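Local coordinates for protein spermidine synthase (Corynebacterium glutamicum ATCC 13032, PDB 3GJY) that probably acts as a spermidine synthase of the AdoMet-dependent methyltransferase fold, transferring an aminopropyl group from decarboxylated S-adenosylmethionine to putrescine, at residues A[58-64]-A[105-110]; A[80-85]-A[245-250]. One frame throughout, in Å; residues are numbered along the deposited sequence. Where two conformers were deposited one is given.

How the contacts relate
Both contacts are partly buried, each centred about 16 Å from the centre of the chain, and each mixes buried with exposed residues. Contact 1 joins the small antiparallel N-terminal sheet to helix 102-110 of the Rossmann-like domain; contact 2 stays within that domain, setting the end of helix 69-85 against the loop after strand 238-245. Their centres are about 23 Å apart, and helix 69-85 links them: Arg79, just before Ala80, hydrogen-bonds with Tyr106 and touches Gln64. The chemistry differs. An arginine, a glutamine–aspartate pair and three waters carry the domain junction, whereas phenyl and imidazole rings with one bridging water fill contact 2.

Contact 1: residues A[58-64]-A[105-110]; sequences IVLGQPQ and RYFADV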
loop_
_atom_site.group_PDB
_atom_site.type_symbol
_atom_site.label_atom_id
_atom_site.label_comp_id
_atom_site.label_asym_id
_atom_site.label_seq_id
_atom_site.Cartn_x
_atom_site.Cartn_y
_atom_site.Cartn_z
ATOM N N ILE A 58 -10.434 11.479 4.493
ATOM C CA ILE A 58 -10.750 11.018 5.849
ATOM C C ILE A 58 -12.046 11.654 6.332
ATOM O O ILE A 58 -12.443 12.741 5.862
ATOM C CB ILE A 58 -9.637 11.326 6.849
ATOM C CG1 ILE A 58 -9.357 12.834 6.947
ATOM C CG2 ILE A 58 -8.361 10.568 6.446
ATOM C CD1 ILE A 58 -8.261 13.206 7.978
ATOM N N VAL A 59 -12.713 10.960 7.244
ATOM C CA VAL A 59 -13.798 11.565 8.009
ATOM C C VAL A 59 -13.332 11.507 9.455
ATOM O O VAL A 59 -13.055 10.419 9.994
ATOM C CB VAL A 59 -15.105 10.785 7.824
ATOM C CG1 VAL A 59 -16.189 11.405 8.724
ATOM C CG2 VAL A 59 -15.554 10.761 6.334
ATOM N N LEU A 60 -13.235 12.666 10.090
ATOM C CA LEU A 60 -12.722 12.702 11.468
ATOM C C LEU A 60 -13.628 11.857 12.378
ATOM O O LEU A 60 -14.872 11.879 12.267
ATOM C CB LEU A 60 -12.672 14.150 11.983
ATOM C CG LEU A 60 -11.928 15.153 11.094
ATOM C CD1 LEU A 60 -11.950 16.555 11.753
ATOM C CD2 LEU A 60 -10.450 14.722 10.851
ATOM N N GLY A 61 -13.009 11.079 13.252
ATOM C CA GLY A 61 -13.744 10.232 14.184
ATOM C C GLY A 61 -14.214 8.908 13.601
ATOM O O GLY A 61 -14.776 8.081 14.341
ATOM N N GLN A 62 -13.949 8.688 12.301
ATOM C CA GLN A 62 -14.387 7.457 11.625
ATOM C C GLN A 62 -13.221 6.842 10.864
ATOM O O GLN A 62 -13.136 6.917 9.618
ATOM C CB GLN A 62 -15.563 7.708 10.682
ATOM C CG GLN A 62 -16.839 8.115 11.377
ATOM C CD GLN A 62 -17.930 8.477 10.401
ATOM O OE1 GLN A 62 -18.059 7.876 9.330
ATOM N NE2 GLN A 62 -18.723 9.470 10.764
ATOM N N PRO A 63 -12.306 6.211 11.619
ATOM C CA PRO A 63 -11.058 5.745 11.000
ATOM C C PRO A 63 -11.225 4.575 10.018
ATOM O O PRO A 63 -10.279 4.261 9.289
ATOM C CB PRO A 63 -10.185 5.359 12.216
ATOM C CG PRO A 63 -11.219 4.965 13.259
ATOM C CD PRO A 63 -12.385 5.881 13.063
ATOM N N GLN A 64 -12.398 3.927 10.002
ATOM C CA GLN A 64 -12.626 2.877 9.009
ATOM C C GLN A 64 -13.303 3.355 7.714
ATOM O O GLN A 64 -13.523 2.543 6.811
ATOM C CB GLN A 64 -13.350 1.698 9.643
ATOM C CG GLN A 64 -12.423 0.904 10.571
ATOM C CD GLN A 64 -13.097 -0.361 11.108
ATOM O OE1 GLN A 64 -13.719 -1.129 10.345
ATOM N NE2 GLN A 64 -12.935 -0.605 12.407
ATOM N N ARG A 105 -3.878 4.492 10.033
ATOM C CA ARG A 105 -5.006 4.853 10.908
ATOM C C ARG A 105 -6.131 3.801 10.832
ATOM O O ARG A 105 -6.754 3.432 11.843
ATOM C CB ARG A 105 -5.488 6.239 10.468
ATOM C CG ARG A 105 -6.781 6.765 11.119
ATOM C CD ARG A 105 -7.025 8.165 10.571
ATOM N NE ARG A 105 -8.290 8.776 10.988
ATOM C CZ ARG A 105 -9.374 8.872 10.227
ATOM N NH1 ARG A 105 -9.427 8.309 9.016
ATOM N NH2 ARG A 105 -10.401 9.560 10.691
ATOM N N TYR A 106 -6.386 3.318 9.613
ATOM C CA TYR A 106 -7.397 2.290 9.403
ATOM C C TYR A 106 -7.033 0.995 10.138
ATOM O O TYR A 106 -7.827 0.452 10.925
ATOM C CB TYR A 106 -7.515 2.038 7.887
ATOM C CG TYR A 106 -8.460 0.922 7.556
ATOM C CD1 TYR A 106 -9.830 1.165 7.387
ATOM C CD2 TYR A 106 -8.006 -0.379 7.421
ATOM C CE1 TYR A 106 -10.711 0.130 7.094
ATOM C CE2 TYR A 106 -8.880 -1.438 7.158
ATOM C CZ TYR A 106 -10.240 -1.172 7.002
ATOM O OH TYR A 106 -11.097 -2.210 6.727
ATOM N N PHE A 107 -5.810 0.494 9.877
ATOM C CA PHE A 107 -5.406 -0.758 10.510
ATOM C C PHE A 107 -5.280 -0.623 12.009
ATOM O O PHE A 107 -5.518 -1.583 12.745
ATOM C CB PHE A 107 -4.114 -1.329 9.906
ATOM C CG PHE A 107 -4.321 -1.930 8.548
ATOM C CD1 PHE A 107 -5.059 -3.077 8.403
ATOM C CD2 PHE A 107 -3.874 -1.278 7.417
ATOM C CE1 PHE A 107 -5.279 -3.626 7.130
ATOM C CE2 PHE A 107 -4.116 -1.802 6.139
ATOM C CZ PHE A 107 -4.822 -2.987 6.006
ATOM N N ALA A 108 -4.878 0.557 12.470
ATOM C CA ALA A 108 -4.781 0.776 13.927
ATOM C C ALA A 108 -6.161 0.638 14.603
ATOM O O ALA A 108 -6.261 0.176 15.756
ATOM C CB ALA A 108 -4.169 2.110 14.243
ATOM N N ASP A 109 -7.223 1.013 13.883
ATOM C CA ASP A 109 -8.553 0.875 14.475
ATOM C C ASP A 109 -9.115 -0.553 14.365
ATOM O O ASP A 109 -9.714 -1.082 15.315
ATOM C CB ASP A 109 -9.534 1.855 13.827
ATOM C CG ASP A 109 -10.822 1.967 14.619
ATOM O OD1 ASP A 109 -10.760 2.469 15.764
ATOM O OD2 ASP A 109 -11.877 1.545 14.105
ATOM N N VAL A 110 -8.903 -1.169 13.203
ATOM C CA VAL A 110 -9.353 -2.551 12.988
ATOM C C VAL A 110 -8.645 -3.523 13.947
ATOM O O VAL A 110 -9.281 -4.443 14.494
ATOM C CB VAL A 110 -9.120 -2.980 11.544
ATOM C CG1 VAL A 110 -9.427 -4.481 11.330
ATOM C CG2 VAL A 110 -10.011 -2.136 10.631
HETATM O O HOH W 1 -11.970 8.228 7.600
HETATM O O HOH W 2 -8.225 5.874 8.300
HETATM O O HOH W 3 -13.656 -1.702 7.608
#
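Arg105 points CG directly away from its own amide nitrogen (chi1 173°) and runs straight on to NE, reaching from helix 102-110 to the beta turn at Val59, while Asp109, its first torsion similarly anti, turns its carboxylate toward Pro63 and Gln64. The contact joins the N-terminal antiparallel sheet, whose strand 53-59 runs into the type II turn Val59 to Gln62, to the Rossmann-like domain. Arg105 NH2 donates to Val59 O at 2.9 Å. Val59 O lies in the guanidinium plane, while NH2 stands well above the plane of the carbonyl; Gln62 N, closing the turn, reaches the same oxygen from the opposite face. Asp134 completes the grip by forming a salt bridge with Arg105 NH2 and accepting from Gly61 N.

Pro63 CA sits over the centre of one guanidinium face, 3.6 Å above it, and Ile58 CG2 approaches NH1 obliquely. Two waters accept from NH1: one also accepts from Val59 N, and the other donates to Pro63 O. These bridges and the direct bond tie the arginine to main-chain groups at the start of the turn (Val59 N and O) and just after it (Pro63 O). Farther along the helix, Pro63 CG packs against Asp109 CG at 3.3 Å, and Tyr106 CA makes a CH···O contact with Pro63 O. Gln64 CA approaches Tyr106 CD1 obliquely, with Gln64 O at the ring edge; the tyrosine hydroxyl is hydrogen-bonded to Arg79 NH1 of helix 69-85.

Gln64 stretches over Val110, whose CG2 comes 3.6 Å from Gln64 CD, and a third water links Gln64 OE1 with Tyr106 OH. At its other branch, Gln64 NE2 donates to Asp109 OD2 at 2.9 Å, nearly straight at 165°, on the anti side of OD2 and somewhat out of the carboxylate plane, with the amide and carboxylate planes 58° apart.

Contact 2: residues A[80-85]-A[245-250]; sequences AFIDAH and SDTEFF
The imidazole of His85 is sandwiched between two methyl groups: Thr247 CG2 lies over one face, 3.5 Å from the ring centroid and only 6° off the normal in a CH-pi contact, and Ala84 CB covers the other. Phe81 CG and a water lie in the plane at its edge; the water, 2.7 Å from His85 NE2, donates to Glu248 O, so the imidazole is joined to the loop main chain without a direct bond. The same water stands 3.3 Å above the centre of the Phe250 ring. At the edge of that ring lie Ala84 CB, 3.5 Å from Phe250 CZ, and Ala80 O. The His85 and Phe250 planes are nearly parallel, but the rings are slid so far apart that they barely overlap.

Phe81 is buried, unlike the exposed His85. Its chi1 of -175° swings the ring across to the loop. His85 CD2, one helical turn on, lies over the centre of one face. The far end of the phenyl, CZ, meets Ser245 OG at 3.4 Å and Thr247 CB at 3.7 Å, whereas CD1 touches Phe249 CE1. The two phenyl planes are inclined at 50°, giving an oblique aromatic pair. Leu195 of strand 194-202 packs against both phenylalanines, and Ile260 of helix 255-264 against Ala80 and Phe250.

Polar groups shape the loop. Ser245 OG accepts from Thr247 N and hydrogen-bonds to Gly194 O, and Thr247 OG1 hydrogen-bonds to Gly193 O, holding the threonine whose methyl meets the imidazole. The serine-to-backbone bond forms an ST turn where strand 238-245 leaves the mixed sheet, and here it faces the end of helix 69-85, within the Rossmann-like fold of AdoMet-dependent methyltransferases.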
loop_
_atom_site.group_PDB
_atom_site.type_symbol
_atom_site.label_atom_id
_atom_site.label_comp_id
_atom_site.label_asym_id
_atom_site.label_seq_id
_atom_site.Cartn_x
_atom_site.Cartn_y
_atom_site.Cartn_z
ATOM N N ALA A 80 -8.077 -10.118 5.090
ATOM C CA ALA A 80 -8.343 -11.553 4.856
ATOM C C ALA A 80 -7.114 -12.404 5.247
ATOM O O ALA A 80 -7.235 -13.460 5.880
ATOM C CB ALA A 80 -8.766 -11.803 3.399
ATOM N N PHE A 81 -5.940 -11.922 4.867
ATOM C CA PHE A 81 -4.719 -12.625 5.146
ATOM C C PHE A 81 -4.400 -12.607 6.648
ATOM O O PHE A 81 -4.095 -13.651 7.238
ATOM C CB PHE A 81 -3.575 -11.969 4.370
ATOM C CG PHE A 81 -2.260 -12.711 4.493
ATOM C CD1 PHE A 81 -1.864 -13.600 3.500
ATOM C CD2 PHE A 81 -1.447 -12.561 5.604
ATOM C CE1 PHE A 81 -0.649 -14.282 3.582
ATOM C CE2 PHE A 81 -0.242 -13.273 5.705
ATOM C CZ PHE A 81 0.130 -14.134 4.685
ATOM N N ILE A 82 -4.431 -11.424 7.264
ATOM C CA ILE A 82 -4.104 -11.294 8.680
ATOM C C ILE A 82 -5.070 -12.152 9.507
ATOM O O ILE A 82 -4.662 -12.843 10.445
ATOM C CB ILE A 82 -4.188 -9.800 9.118
ATOM C CG1 ILE A 82 -3.068 -8.973 8.452
ATOM C CG2 ILE A 82 -4.154 -9.648 10.658
ATOM C CD1 ILE A 82 -3.348 -7.480 8.451
ATOM N N ASP A 83 -6.350 -12.073 9.182
ATOM C CA ASP A 83 -7.344 -12.820 9.953
ATOM C C ASP A 83 -7.113 -14.323 9.872
ATOM O O ASP A 83 -7.340 -15.043 10.847
ATOM C CB ASP A 83 -8.758 -12.467 9.498
ATOM C CG ASP A 83 -9.145 -11.039 9.855
ATOM O OD1 ASP A 83 -8.435 -10.372 10.664
ATOM O OD2 ASP A 83 -10.172 -10.599 9.309
ATOM N N ALA A 84 -6.709 -14.799 8.709
ATOM C CA ALA A 84 -6.473 -16.230 8.526
ATOM C C ALA A 84 -5.155 -16.728 9.088
ATOM O O ALA A 84 -5.089 -17.888 9.515
ATOM C CB ALA A 84 -6.553 -16.569 7.059
ATOM N N HIS A 85 -4.117 -15.886 9.071
ATOM C CA HIS A 85 -2.758 -16.403 9.274
ATOM C C HIS A 85 -1.942 -15.800 10.387
ATOM O O HIS A 85 -0.920 -16.380 10.747
ATOM C CB HIS A 85 -1.955 -16.247 7.990
ATOM C CG HIS A 85 -2.582 -16.915 6.817
ATOM N ND1 HIS A 85 -2.879 -18.266 6.795
ATOM C CD2 HIS A 85 -2.981 -16.418 5.623
ATOM C CE1 HIS A 85 -3.406 -18.573 5.620
ATOM N NE2 HIS A 85 -3.483 -17.473 4.890
ATOM N N SER A 245 3.734 -13.491 -0.574
ATOM C CA SER A 245 3.970 -14.115 0.721
ATOM C C SER A 245 4.500 -15.521 0.500
ATOM O O SER A 245 4.241 -16.133 -0.565
ATOM C CB SER A 245 2.644 -14.263 1.474
ATOM O OG SER A 245 2.819 -14.831 2.779
ATOM N N ASP A 246 5.210 -16.042 1.507
ATOM C CA ASP A 246 5.520 -17.480 1.516
ATOM C C ASP A 246 4.343 -18.349 1.981
ATOM O O ASP A 246 4.392 -19.574 1.859
ATOM C CB ASP A 246 6.753 -17.796 2.350
ATOM C CG ASP A 246 8.028 -17.262 1.711
ATOM O OD1 ASP A 246 8.082 -17.063 0.476
ATOM O OD2 ASP A 246 8.994 -17.104 2.477
ATOM N N THR A 247 3.307 -17.701 2.499
ATOM C CA THR A 247 2.032 -18.350 2.821
ATOM C C THR A 247 1.154 -18.373 1.560
ATOM O O THR A 247 1.074 -17.374 0.842
ATOM C CB THR A 247 1.315 -17.563 3.947
ATOM O OG1 THR A 247 2.162 -17.491 5.092
ATOM C CG2 THR A 247 -0.041 -18.199 4.354
ATOM N N GLU A 248 0.534 -19.531 1.268
ATOM C CA GLU A 248 -0.400 -19.620 0.150
ATOM C C GLU A 248 -1.547 -18.622 0.250
ATOM O O GLU A 248 -2.082 -18.411 1.324
ATOM C CB GLU A 248 -0.998 -21.037 0.074
ATOM C CG GLU A 248 0.006 -22.084 -0.259
ATOM C CD GLU A 248 -0.623 -23.424 -0.465
ATOM O OE1 GLU A 248 -1.365 -23.583 -1.458
ATOM O OE2 GLU A 248 -0.358 -24.311 0.364
ATOM N N PHE A 249 -1.885 -18.000 -0.875
ATOM C CA PHE A 249 -3.066 -17.164 -0.981
ATOM C C PHE A 249 -4.279 -18.021 -1.293
ATOM O O PHE A 249 -4.163 -19.148 -1.817
ATOM C CB PHE A 249 -2.849 -16.099 -2.058
ATOM C CG PHE A 249 -1.851 -15.036 -1.643
ATOM C CD1 PHE A 249 -2.183 -14.097 -0.650
ATOM C CD2 PHE A 249 -0.575 -15.043 -2.144
ATOM C CE1 PHE A 249 -1.260 -13.139 -0.239
ATOM C CE2 PHE A 249 0.345 -14.073 -1.744
ATOM C CZ PHE A 249 0.005 -13.147 -0.771
ATOM N N PHE A 250 -5.447 -17.483 -0.991
ATOM C CA PHE A 250 -6.700 -18.210 -1.218
ATOM C C PHE A 250 -6.878 -18.499 -2.719
ATOM O O PHE A 250 -6.453 -17.726 -3.596
ATOM C CB PHE A 250 -7.872 -17.428 -0.596
ATOM C CG PHE A 250 -7.740 -17.264 0.905
ATOM C CD1 PHE A 250 -7.809 -18.372 1.746
ATOM C CD2 PHE A 250 -7.526 -16.016 1.464
ATOM C CE1 PHE A 250 -7.682 -18.230 3.139
ATOM C CE2 PHE A 250 -7.397 -15.864 2.855
ATOM C CZ PHE A 250 -7.488 -16.972 3.679
HETATM O O HOH W 4 -4.341 -17.458 2.300
#